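Long-range contacts in DMATS type aromatic prenyltransferase (Micromonospora olivasterospora, PDB 6ZRY), which probably transfers a dimethylallyl group to the indole ring of tryptophan, as a tryptophan prenyltransferase of the ABBA-barrel fold, and binds tryptophan in this crystal: residues S7-G12 with A347-V352; N30-L35 with L75-E80; A15-V20 with A313-R318. One frame throughout, in Å; residues are numbered along the deposited sequence. Where two conformers were deposited one is given.

Interaction 1. Residues S7-G12 with A347-V352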
loop_
_atom_site.group_PDB
_atom_site.type_symbol
_atom_site.label_atom_id
_atom_site.label_comp_id
_atom_site.label_asym_id
_atom_site.label_seq_id
_atom_site.Cartn_x
_atom_site.Cartn_y
_atom_site.Cartn_z
ATOM N N SER A 7 9.670 13.183 -12.485
ATOM C CA SER A 7 8.336 13.794 -12.703
ATOM C C SER A 7 7.854 13.522 -14.141
ATOM O O SER A 7 6.641 13.192 -14.340
ATOM C CB SER A 7 8.348 15.272 -12.413
ATOM O OG SER A 7 7.119 15.874 -12.858
ATOM N N ASP A 8 8.721 13.718 -15.122
ATOM C CA ASP A 8 8.379 13.503 -16.550
ATOM C C ASP A 8 7.782 12.096 -16.707
ATOM O O ASP A 8 6.660 11.982 -17.268
ATOM C CB ASP A 8 9.594 13.666 -17.463
ATOM C CG ASP A 8 10.157 15.071 -17.573
ATOM O OD1 ASP A 8 9.451 16.022 -17.248
ATOM O OD2 ASP A 8 11.333 15.177 -17.920
ATOM N N HIS A 9 8.475 11.082 -16.172
ATOM C CA HIS A 9 8.069 9.663 -16.238
ATOM C C HIS A 9 6.738 9.485 -15.490
ATOM O O HIS A 9 5.764 8.987 -16.101
ATOM C CB HIS A 9 9.191 8.787 -15.703
ATOM C CG HIS A 9 9.033 7.341 -16.058
ATOM N ND1 HIS A 9 9.167 6.881 -17.346
ATOM C CD2 HIS A 9 8.731 6.263 -15.307
ATOM C CE1 HIS A 9 8.954 5.551 -17.360
ATOM N NE2 HIS A 9 8.696 5.169 -16.137
ATOM N N LEU A 10 6.685 9.851 -14.196
ATOM C CA LEU A 10 5.542 9.489 -13.308
ATOM C C LEU A 10 4.320 10.318 -13.661
ATOM O O LEU A 10 3.217 9.796 -13.585
ATOM C CB LEU A 10 5.903 9.725 -11.851
ATOM C CG LEU A 10 7.133 8.995 -11.320
ATOM C CD1 LEU A 10 7.162 9.063 -9.816
ATOM C CD2 LEU A 10 7.197 7.583 -11.765
ATOM N N ASP A 11 4.522 11.593 -13.974
ATOM C CA ASP A 11 3.404 12.506 -14.298
ATOM C C ASP A 11 2.687 11.966 -15.544
ATOM O O ASP A 11 1.498 12.027 -15.571
ATOM C CB ASP A 11 3.897 13.945 -14.498
ATOM C CG ASP A 11 2.787 14.934 -14.842
ATOM O OD1 ASP A 11 1.832 15.076 -14.026
ATOM O OD2 ASP A 11 2.876 15.540 -15.947
ATOM N N GLY A 12 3.421 11.451 -16.536
ATOM C CA GLY A 12 2.821 10.855 -17.755
ATOM C C GLY A 12 2.022 9.609 -17.434
ATOM O O GLY A 12 0.937 9.456 -17.933
ATOM N N ALA A 347 6.132 2.036 -11.221
ATOM C CA ALA A 347 6.598 3.109 -12.116
ATOM C C ALA A 347 7.765 2.627 -12.985
ATOM O O ALA A 347 7.864 3.073 -14.118
ATOM C CB ALA A 347 6.985 4.306 -11.286
ATOM N N GLU A 348 8.632 1.774 -12.460
ATOM C CA GLU A 348 9.856 1.317 -13.153
ATOM C C GLU A 348 10.616 2.542 -13.702
ATOM O O GLU A 348 11.112 2.501 -14.868
ATOM C CB GLU A 348 9.517 0.351 -14.283
ATOM C CG GLU A 348 8.846 -0.935 -13.827
ATOM C CD GLU A 348 8.595 -1.967 -14.926
ATOM O OE1 GLU A 348 8.740 -3.135 -14.643
ATOM O OE2 GLU A 348 8.172 -1.571 -16.067
ATOM N N ALA A 349 10.755 3.579 -12.897
ATOM C CA ALA A 349 11.491 4.795 -13.287
ATOM C C ALA A 349 12.997 4.483 -13.377
ATOM O O ALA A 349 13.680 5.170 -14.153
ATOM C CB ALA A 349 11.199 5.930 -12.343
ATOM N N TYR A 350 13.498 3.505 -12.635
ATOM C CA TYR A 350 14.955 3.227 -12.510
ATOM C C TYR A 350 15.350 1.894 -13.103
ATOM O O TYR A 350 16.465 1.830 -13.624
ATOM C CB TYR A 350 15.387 3.298 -11.049
ATOM C CG TYR A 350 15.351 4.690 -10.507
ATOM C CD1 TYR A 350 16.188 5.659 -11.030
ATOM C CD2 TYR A 350 14.445 5.071 -9.531
ATOM C CE1 TYR A 350 16.158 6.960 -10.577
ATOM C CE2 TYR A 350 14.380 6.379 -9.076
ATOM C CZ TYR A 350 15.247 7.328 -9.595
ATOM O OH TYR A 350 15.207 8.602 -9.137
ATOM N N ARG A 351 14.517 0.861 -12.973
ATOM C CA ARG A 351 14.878 -0.508 -13.381
ATOM C C ARG A 351 13.625 -1.261 -13.802
ATOM O O ARG A 351 12.551 -1.063 -13.153
ATOM C CB ARG A 351 15.608 -1.198 -12.219
ATOM C CG ARG A 351 16.258 -2.516 -12.587
ATOM C CD ARG A 351 17.261 -2.964 -11.548
ATOM N NE ARG A 351 17.927 -4.201 -11.973
ATOM C CZ ARG A 351 17.474 -5.447 -11.770
ATOM N NH1 ARG A 351 16.337 -5.663 -11.112
ATOM N NH2 ARG A 351 18.176 -6.476 -12.223
ATOM N N VAL A 352 13.732 -2.046 -14.870
ATOM C CA VAL A 352 12.762 -3.126 -15.197
ATOM C C VAL A 352 13.425 -4.407 -14.727
ATOM O O VAL A 352 14.440 -4.723 -15.275
ATOM C CB VAL A 352 12.430 -3.165 -16.689
ATOM C CG1 VAL A 352 11.542 -4.348 -17.053
ATOM C CG2 VAL A 352 11.806 -1.861 -17.141
#
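The imidazole of His9 is the one flat group that meets residues 347-352, and it does so by its edge: the carbonyl oxygen of Ala347 lies 3° out of the ring plane, next to NE2. Obliquely to the ring sit CA of Ala349, 3.7 Å from His9 CD2, and the carbonyl oxygen of Glu348. His9 NE2 donates to Ala347 O at 3.0 Å with an N-H...O angle of 141°, a bent bond that reaches the oxygen from above the carbonyl plane. CG stands anti to the backbone N (chi1 -165°), which sends the ring off the helix toward the loop. As NE2 is the donor, it carries a proton; Gln13 NE2 gives a second hydrogen bond to the same oxygen, so two side chains of one helix grip a single backbone acceptor. Beside the ring, one residue further along the helix, the contact turns apolar. Leu10 swings its CD2 methyl against CB of Ala347 at 3.3 Å, closer than carbon atoms usually pack, while CB of Ala349 is more loosely held, 4.4 Å from Leu10 CD2. Glu348 turns its carboxylate elsewhere, to a salt bridge with Arg318. Segment 347-352 has no regular structure; it is the loop by which the chain leaves strand 341-346, and here it is fastened to the N-terminal helix 6-21. Leu10 also rests on Leu32 and Leu36 of helix 26-36, and Ala347 touches Thr59 in the loop ahead of strand 61-68, the antiparallel neighbour of strand 341-346.

Interaction 2. Residues N30-L35 with L75-E80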
loop_
_atom_site.group_PDB
_atom_site.type_symbol
_atom_site.label_atom_id
_atom_site.label_comp_id
_atom_site.label_asym_id
_atom_site.label_seq_id
_atom_site.Cartn_x
_atom_site.Cartn_y
_atom_site.Cartn_z
ATOM N N ASN A 30 -1.149 17.600 -9.667
ATOM C CA ASN A 30 -0.651 18.630 -8.708
ATOM C C ASN A 30 -0.199 17.937 -7.422
ATOM O O ASN A 30 0.834 18.332 -6.865
ATOM C CB ASN A 30 -1.702 19.706 -8.423
ATOM C CG ASN A 30 -1.844 20.685 -9.571
ATOM O OD1 ASN A 30 -0.934 20.804 -10.404
ATOM N ND2 ASN A 30 -2.970 21.390 -9.630
ATOM N N LEU A 31 -0.944 16.927 -6.967
ATOM C CA LEU A 31 -0.637 16.261 -5.690
ATOM C C LEU A 31 0.596 15.373 -5.886
ATOM O O LEU A 31 1.452 15.405 -5.004
ATOM C CB LEU A 31 -1.863 15.509 -5.185
ATOM C CG LEU A 31 -3.007 16.402 -4.716
ATOM C CD1 LEU A 31 -4.228 15.571 -4.418
ATOM C CD2 LEU A 31 -2.610 17.218 -3.507
ATOM N N LEU A 32 0.729 14.668 -7.028
ATOM C CA LEU A 32 1.930 13.841 -7.287
ATOM C C LEU A 32 3.190 14.722 -7.280
ATOM O O LEU A 32 4.208 14.289 -6.677
ATOM C CB LEU A 32 1.783 13.082 -8.606
ATOM C CG LEU A 32 3.028 12.342 -9.103
ATOM C CD1 LEU A 32 3.451 11.210 -8.137
ATOM C CD2 LEU A 32 2.770 11.787 -10.498
ATOM N N ALA A 33 3.174 15.880 -7.959
ATOM C CA ALA A 33 4.303 16.833 -7.958
ATOM C C ALA A 33 4.664 17.218 -6.525
ATOM O O ALA A 33 5.849 17.236 -6.211
ATOM C CB ALA A 33 3.978 18.057 -8.809
ATOM N N GLY A 34 3.674 17.507 -5.677
ATOM C CA GLY A 34 3.893 17.827 -4.245
ATOM C C GLY A 34 4.540 16.665 -3.521
ATOM O O GLY A 34 5.507 16.870 -2.785
ATOM N N LEU A 35 4.014 15.460 -3.720
ATOM C CA LEU A 35 4.492 14.256 -3.013
ATOM C C LEU A 35 5.948 14.001 -3.415
ATOM O O LEU A 35 6.774 13.661 -2.543
ATOM C CB LEU A 35 3.584 13.067 -3.387
ATOM C CG LEU A 35 3.961 11.756 -2.739
ATOM C CD1 LEU A 35 4.059 11.901 -1.231
ATOM C CD2 LEU A 35 2.977 10.672 -3.112
ATOM N N LEU A 75 -8.160 4.932 -8.316
ATOM C CA LEU A 75 -6.703 5.048 -8.590
ATOM C C LEU A 75 -6.040 5.564 -7.315
ATOM O O LEU A 75 -6.586 6.480 -6.681
ATOM C CB LEU A 75 -6.569 5.980 -9.799
ATOM C CG LEU A 75 -5.193 6.431 -10.256
ATOM C CD1 LEU A 75 -4.272 5.257 -10.545
ATOM C CD2 LEU A 75 -5.353 7.299 -11.500
ATOM N N ARG A 76 -4.915 4.981 -6.929
ATOM C CA ARG A 76 -4.171 5.440 -5.737
ATOM C C ARG A 76 -2.680 5.536 -6.059
ATOM O O ARG A 76 -2.190 4.804 -6.956
ATOM C CB ARG A 76 -4.438 4.519 -4.548
ATOM C CG ARG A 76 -5.916 4.263 -4.296
ATOM C CD ARG A 76 -6.420 2.997 -4.997
ATOM N NE ARG A 76 -5.517 1.894 -4.699
ATOM C CZ ARG A 76 -5.375 1.328 -3.480
ATOM N NH1 ARG A 76 -6.127 1.721 -2.465
ATOM N NH2 ARG A 76 -4.498 0.353 -3.295
ATOM N N ILE A 77 -2.008 6.425 -5.344
ATOM C CA ILE A 77 -0.539 6.545 -5.331
ATOM C C ILE A 77 -0.111 6.355 -3.892
ATOM O O ILE A 77 -0.616 7.117 -3.041
ATOM C CB ILE A 77 -0.066 7.914 -5.842
ATOM C CG1 ILE A 77 -0.435 8.138 -7.304
ATOM C CG2 ILE A 77 1.422 8.026 -5.611
ATOM C CD1 ILE A 77 -0.341 9.570 -7.752
ATOM N N LEU A 78 0.820 5.442 -3.650
ATOM C CA LEU A 78 1.537 5.323 -2.368
ATOM C C LEU A 78 2.914 5.932 -2.557
ATOM O O LEU A 78 3.567 5.600 -3.541
ATOM C CB LEU A 78 1.631 3.849 -1.975
ATOM C CG LEU A 78 2.360 3.547 -0.660
ATOM C CD1 LEU A 78 1.528 3.984 0.533
ATOM C CD2 LEU A 78 2.666 2.081 -0.553
ATOM N N GLY A 79 3.382 6.763 -1.643
ATOM C CA GLY A 79 4.783 7.183 -1.737
ATOM C C GLY A 79 5.214 8.084 -0.624
ATOM O O GLY A 79 4.521 8.148 0.418
ATOM N N GLU A 80 6.372 8.719 -0.815
ATOM C CA GLU A 80 6.985 9.555 0.212
ATOM C C GLU A 80 7.712 10.712 -0.469
ATOM O O GLU A 80 8.095 10.590 -1.637
ATOM C CB GLU A 80 7.905 8.739 1.136
ATOM C CG GLU A 80 9.092 8.106 0.447
ATOM C CD GLU A 80 9.993 7.302 1.370
ATOM O OE1 GLU A 80 9.962 7.531 2.603
ATOM O OE2 GLU A 80 10.721 6.439 0.859
#
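Leu35 makes the close-fitting end of this contact, laying its two methyl groups over the last residues of the strand and the first beyond it. CG is anti to the backbone N (chi1 180°), so the branch reaches across to the strand: CD1 lies 4.0 Å from the carbonyl carbon of Gly79 and about as close to the backbone N and C of Glu80, while CD2 meets CG2 of Ile77 at 4.0 Å, the two side chains lying antiparallel, side by side. Gly79 has only hydrogen where a side chain would point at the helix, and a CB there would come 3.5 Å from Leu35 CD2, a tight fit. An alanine in place of Leu35 would take away CG and both methyls, and would probably loosen the packing of the helix on Ile77 and the backbone of Gly79. Helix 26-36 belongs to the outer layer of the ABBA barrel, in which helices surround a barrel of antiparallel strands; its segment runs almost parallel to strand 75-79, at 7° between their directions and 10.3 Å between the axes. Ile77 points outward to the helix, whereas Leu78, on the other side of the strand, faces away and touches the bound tryptophan. Toward the start of the helix segment the contact is smaller: Leu32, less covered by the strand than Leu35, stands roughly perpendicular to Ile77, whose CD1 touches Leu32 at CD1 (4.1 Å) and, nearly as close, at CB, with Leu14 of helix 6-21 packed against both. Leu31 stays clear of the strand and packs on Gln102 and Arg105 of helix 88-106, and Asn30 and Ala33 lie on the exposed side of the helix. At the other end the carbonyl oxygens of Leu35 and Glu80 come within 3.5 Å as two acceptors, and Leu35 O takes a hydrogen bond from Thr81 OG1.

Interaction 3. Residues A15-V20 with A313-R318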
loop_
_atom_site.group_PDB
_atom_site.type_symbol
_atom_site.label_atom_id
_atom_site.label_comp_id
_atom_site.label_asym_id
_atom_site.label_seq_id
_atom_site.Cartn_x
_atom_site.Cartn_y
_atom_site.Cartn_z
ATOM N N ALA A 15 -1.244 10.719 -15.616
ATOM C CA ALA A 15 -2.155 11.386 -16.588
ATOM C C ALA A 15 -2.925 10.309 -17.376
ATOM O O ALA A 15 -4.152 10.405 -17.478
ATOM C CB ALA A 15 -1.367 12.301 -17.488
ATOM N N ARG A 16 -2.228 9.286 -17.857
ATOM C CA ARG A 16 -2.841 8.189 -18.632
ATOM C C ARG A 16 -3.722 7.340 -17.710
ATOM O O ARG A 16 -4.841 6.968 -18.141
ATOM C CB ARG A 16 -1.759 7.403 -19.374
ATOM C CG ARG A 16 -1.078 8.182 -20.491
ATOM C CD ARG A 16 -0.137 7.303 -21.285
ATOM N NE ARG A 16 0.973 6.827 -20.480
ATOM C CZ ARG A 16 2.160 7.450 -20.338
ATOM N NH1 ARG A 16 3.096 6.926 -19.553
ATOM N NH2 ARG A 16 2.413 8.586 -20.985
ATOM N N LEU A 17 -3.302 7.082 -16.476
ATOM C CA LEU A 17 -4.088 6.231 -15.545
ATOM C C LEU A 17 -5.420 6.930 -15.205
ATOM O O LEU A 17 -6.454 6.219 -14.981
ATOM C CB LEU A 17 -3.268 5.997 -14.277
ATOM C CG LEU A 17 -2.242 4.877 -14.350
ATOM C CD1 LEU A 17 -1.408 4.863 -13.080
ATOM C CD2 LEU A 17 -2.922 3.521 -14.538
ATOM N N CYS A 18 -5.381 8.250 -15.080
ATOM C CA CYS A 18 -6.558 9.092 -14.756
ATOM C C CYS A 18 -7.611 8.921 -15.849
ATOM O O CYS A 18 -8.808 8.763 -15.491
ATOM C CB CYS A 18 -6.180 10.556 -14.594
ATOM S SG CYS A 18 -5.504 10.928 -12.968
ATOM N N GLU A 19 -7.184 8.945 -17.115
ATOM C CA GLU A 19 -8.067 8.778 -18.298
ATOM C C GLU A 19 -8.690 7.397 -18.241
ATOM O O GLU A 19 -9.892 7.287 -18.451
ATOM C CB GLU A 19 -7.300 8.928 -19.606
ATOM C CG GLU A 19 -6.821 10.337 -19.869
ATOM C CD GLU A 19 -6.780 10.724 -21.341
ATOM O OE1 GLU A 19 -6.158 9.987 -22.117
ATOM O OE2 GLU A 19 -7.385 11.755 -21.704
ATOM N N VAL A 20 -7.884 6.382 -17.952
ATOM C CA VAL A 20 -8.355 4.974 -17.848
ATOM C C VAL A 20 -9.481 4.903 -16.794
ATOM O O VAL A 20 -10.513 4.288 -17.096
ATOM C CB VAL A 20 -7.192 4.003 -17.539
ATOM C CG1 VAL A 20 -7.687 2.623 -17.154
ATOM C CG2 VAL A 20 -6.223 3.903 -18.696
ATOM N N ALA A 313 -1.112 -0.677 -19.884
ATOM C CA ALA A 313 -0.615 0.035 -21.083
ATOM C C ALA A 313 -0.335 1.506 -20.746
ATOM O O ALA A 313 0.621 2.087 -21.334
ATOM C CB ALA A 313 -1.608 -0.077 -22.207
ATOM N N ALA A 314 -1.143 2.113 -19.873
ATOM C CA ALA A 314 -0.965 3.517 -19.406
ATOM C C ALA A 314 0.378 3.645 -18.695
ATOM O O ALA A 314 1.041 4.702 -18.864
ATOM C CB ALA A 314 -2.104 3.940 -18.511
ATOM N N VAL A 315 0.756 2.650 -17.895
ATOM C CA VAL A 315 1.997 2.714 -17.080
ATOM C C VAL A 315 3.212 2.458 -17.973
ATOM O O VAL A 315 4.194 3.180 -17.843
ATOM C CB VAL A 315 1.932 1.792 -15.857
ATOM C CG1 VAL A 315 3.280 1.701 -15.152
ATOM C CG2 VAL A 315 0.861 2.279 -14.926
ATOM N N THR A 316 3.170 1.490 -18.869
ATOM C CA THR A 316 4.328 1.215 -19.721
ATOM C C THR A 316 3.879 0.521 -20.993
ATOM O O THR A 316 3.015 -0.379 -20.956
ATOM C CB THR A 316 5.370 0.381 -18.980
ATOM O OG1 THR A 316 6.466 0.163 -19.868
ATOM C CG2 THR A 316 4.842 -0.956 -18.490
ATOM N N PRO A 317 4.496 0.867 -22.138
ATOM C CA PRO A 317 4.229 0.160 -23.387
ATOM C C PRO A 317 5.138 -1.049 -23.607
ATOM O O PRO A 317 5.041 -1.677 -24.642
ATOM C CB PRO A 317 4.552 1.280 -24.398
ATOM C CG PRO A 317 5.727 1.949 -23.815
ATOM C CD PRO A 317 5.457 1.966 -22.317
ATOM N N ARG A 318 6.016 -1.369 -22.658
ATOM C CA ARG A 318 7.016 -2.446 -22.855
ATOM C C ARG A 318 6.295 -3.785 -22.995
ATOM O O ARG A 318 5.172 -3.942 -22.511
ATOM C CB ARG A 318 8.001 -2.530 -21.704
ATOM C CG ARG A 318 7.444 -3.090 -20.408
ATOM C CD ARG A 318 8.646 -3.547 -19.617
ATOM N NE ARG A 318 8.400 -3.835 -18.219
ATOM C CZ ARG A 318 7.984 -5.016 -17.762
ATOM N NH1 ARG A 318 7.666 -5.988 -18.608
ATOM N NH2 ARG A 318 7.871 -5.206 -16.449
#
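Ala314 sits at the middle of the apolar part, its methyl group set against one turn of helix 6-21. CB is 3.6 Å from CB of Arg16 and 4.1 Å from CG2 of Val20, and Leu17 closes over it with CD2. The small side chain lets the backbones come close: the CA atoms of Arg16 and Ala314 are 5.1 Å apart. Beside this, Leu17 and Val315 meet at a slant, CD1 of Leu17 lying 3.9 Å from CG2 of Val315; Val315 sets out away from helix 6-21, yet its CG2 methyl still meets both branches of Leu17. On the inner side Leu17 and Cys18 rest on Leu75 of strand 71-79, so this corner joins the first helix of the chain to the C-terminal end of helix 305-315 over the outside of the barrel. Further out the contact becomes polar. The chain of Arg16 bends at chi3 (-65°) to bring its guanidinium edge-on to the carbonyl oxygen of Ala314. NE donates at 2.7 Å to Ala314 O in a nearly straight bond of 162°, in the carbonyl plane and on a lone pair; NH1 adds a weak, more bent bond of 3.1 Å to Ala314 O. Gln13 NE2 donates to the next carbonyl, that of Val315. Thr316 is the first residue to leave helical angles, and its OG1 accepts from the backbone N of Arg318 at 3.2 Å, an ST turn. A cationic side chain is thus placed on a carbonyl of the last helical turn, where the helix dipole would probably make the oxygen a better acceptor, and the apolar packing is flanked by one strong and one weak bond from that cationic group to a single carbonyl oxygen.

In the fold
Helix 6-21 serves both interaction 1 and interaction 3, whose centres are about 11 Å apart, and a salt bridge between Glu348 OE1 and Arg318 NH2 (2.9 Å) ties their C-terminal partners together. Interaction 2 touches each: Leu32 CD2 packs on Leu10 O at 3.7 Å, and Leu75 CD2 on Leu17 CB at 3.7 Å. Its centre lies about 13 Å from that of interaction 1 and about 16 Å from that of interaction 3. The tryptophan site is reached most directly through interaction 2, where Leu78 of the strand touches the ligand. Gly79 is about 9 Å from the bound tryptophan, and the side chains of Ala347 and Val315 about 11 and 14 Å.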